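Local coordinates for protein Abbfa_003403 (PDB 4ZXH) that probably builds a peptide as a four-domain nonribosomal peptide synthetase, carrying intermediates on a phosphopantetheine arm and releasing the product through its thioesterase domain, at residues L1263-K1268 and A1310-Q1315. Numbering follows the deposited sequence.
Sequences LLVKAK and AQTIDQ
Leu1263 and Thr1312 meet methyl to methyl: CD2 of Leu1263 lies 4.0 Å from CG2 of Thr1312, the two side chains slanting across each other. With CG anti to the backbone N (chi1 170°), Leu1263 reaches out from the strand and carries the same CD2 over the helix backbone, 4.2 Å from CA of Ile1313. Ile1313 adds the flank of its own side chain, its CG1 4.4 Å from Leu1263 CD2, while the same side chain also touches Val1161 on the neighbouring strand. Two residues along, Val1265 offers CG2 to the same threonine methyl, at 4.4 Å from Thr1312 CG2, and so Leu1263 and Val1265 share one partner.

The polar side of Thr1312 is occupied within its own helix. A chi1 of -67° sets OG1 beside the backbone N, where it hydrogen-bonds Ala1308 O one turn earlier, and turns CG2 to the strand.

Strand 1263-1267 lies between strands 1157-1163 and 1288-1293 in the central sheet of the thioesterase's alpha/beta-hydrolase fold. Helix segment 1310-1315 runs nearly antiparallel to it, at 163°, its axis coming within 10.3 Å of the strand's. Leu1293 touches both Val1265 and Thr1312, and Leu1263 also touches Tyr1317. Across this interface the chemistry is wholly apolar: a few rather loose carbon-to-carbon contacts seat the C-terminal helix on the sheet, with the threonine's methyl given to the sheet and its hydroxyl held by its own helix.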
# COMPACT_ATOMS: atom_id res chain seq x y z
N LEU A 1263 9.07 -4.88 55.07
CA LEU A 1263 7.73 -4.31 54.90
C LEU A 1263 6.83 -5.39 54.31
O LEU A 1263 7.05 -5.84 53.18
CB LEU A 1263 7.76 -3.08 53.98
CG LEU A 1263 6.41 -2.52 53.53
CD1 LEU A 1263 5.64 -2.02 54.73
CD2 LEU A 1263 6.60 -1.41 52.50
N LEU A 1264 5.84 -5.82 55.09
CA LEU A 1264 4.88 -6.81 54.60
C LEU A 1264 3.53 -6.17 54.28
O LEU A 1264 2.83 -5.70 55.18
CB LEU A 1264 4.70 -7.94 55.61
CG LEU A 1264 3.59 -8.94 55.28
CD1 LEU A 1264 3.88 -9.69 54.02
CD2 LEU A 1264 3.40 -9.91 56.43
N VAL A 1265 3.17 -6.16 53.00
CA VAL A 1265 1.90 -5.60 52.56
C VAL A 1265 0.88 -6.73 52.44
O VAL A 1265 1.03 -7.62 51.60
CB VAL A 1265 2.04 -4.85 51.20
CG1 VAL A 1265 0.70 -4.34 50.73
CG2 VAL A 1265 3.03 -3.69 51.31
N LYS A 1266 -0.14 -6.71 53.28
CA LYS A 1266 -1.10 -7.80 53.27
C LYS A 1266 -2.37 -7.43 52.52
O LYS A 1266 -2.96 -6.36 52.73
CB LYS A 1266 -1.45 -8.22 54.70
CG LYS A 1266 -2.56 -9.25 54.77
CD LYS A 1266 -2.67 -9.86 56.14
CE LYS A 1266 -3.90 -10.75 56.24
NZ LYS A 1266 -4.31 -10.91 57.67
N ALA A 1267 -2.78 -8.31 51.62
CA ALA A 1267 -4.05 -8.20 50.95
C ALA A 1267 -5.16 -8.49 51.96
O ALA A 1267 -5.34 -9.64 52.37
CB ALA A 1267 -4.11 -9.16 49.77
N LYS A 1268 -5.90 -7.46 52.38
CA LYS A 1268 -6.80 -7.60 53.52
C LYS A 1268 -8.12 -8.26 53.13
O LYS A 1268 -8.86 -8.72 53.99
CB LYS A 1268 -7.07 -6.24 54.19
CG LYS A 1268 -8.17 -5.39 53.55
CD LYS A 1268 -8.27 -4.02 54.23
CE LYS A 1268 -9.13 -3.05 53.43
NZ LYS A 1268 -8.94 -1.62 53.85
N ALA A 1310 2.29 0.96 45.87
CA ALA A 1310 3.43 1.79 45.47
C ALA A 1310 3.66 2.91 46.46
O ALA A 1310 4.80 3.15 46.89
CB ALA A 1310 3.23 2.37 44.06
N GLN A 1311 2.58 3.60 46.81
CA GLN A 1311 2.67 4.71 47.76
C GLN A 1311 3.23 4.23 49.09
O GLN A 1311 4.03 4.92 49.70
CB GLN A 1311 1.31 5.36 47.96
CG GLN A 1311 0.87 6.26 46.82
CD GLN A 1311 1.54 7.61 46.87
OE1 GLN A 1311 2.42 7.90 46.07
NE2 GLN A 1311 1.12 8.45 47.81
N THR A 1312 2.82 3.04 49.52
CA THR A 1312 3.29 2.50 50.80
C THR A 1312 4.78 2.24 50.75
O THR A 1312 5.51 2.58 51.68
CB THR A 1312 2.56 1.22 51.16
OG1 THR A 1312 1.18 1.52 51.43
CG2 THR A 1312 3.18 0.60 52.38
N ILE A 1313 5.23 1.66 49.64
CA ILE A 1313 6.65 1.40 49.44
C ILE A 1313 7.44 2.69 49.42
O ILE A 1313 8.47 2.80 50.08
CB ILE A 1313 6.92 0.64 48.12
CG1 ILE A 1313 6.32 -0.76 48.18
CG2 ILE A 1313 8.41 0.58 47.80
CD1 ILE A 1313 6.49 -1.54 46.90
N ASP A 1314 6.94 3.69 48.69
CA ASP A 1314 7.66 4.96 48.57
C ASP A 1314 7.70 5.75 49.89
O ASP A 1314 8.70 6.41 50.20
CB ASP A 1314 7.05 5.82 47.46
CG ASP A 1314 7.54 5.41 46.06
OD1 ASP A 1314 8.65 4.83 45.93
OD2 ASP A 1314 6.80 5.67 45.07
N GLN A 1315 6.63 5.67 50.68
CA GLN A 1315 6.59 6.36 51.97
C GLN A 1315 7.44 5.65 53.03
O GLN A 1315 8.00 6.28 53.92
CB GLN A 1315 5.15 6.50 52.46
CG GLN A 1315 4.27 7.33 51.52
CD GLN A 1315 2.81 7.35 51.95
OE1 GLN A 1315 2.40 6.58 52.82
NE2 GLN A 1315 2.03 8.24 51.35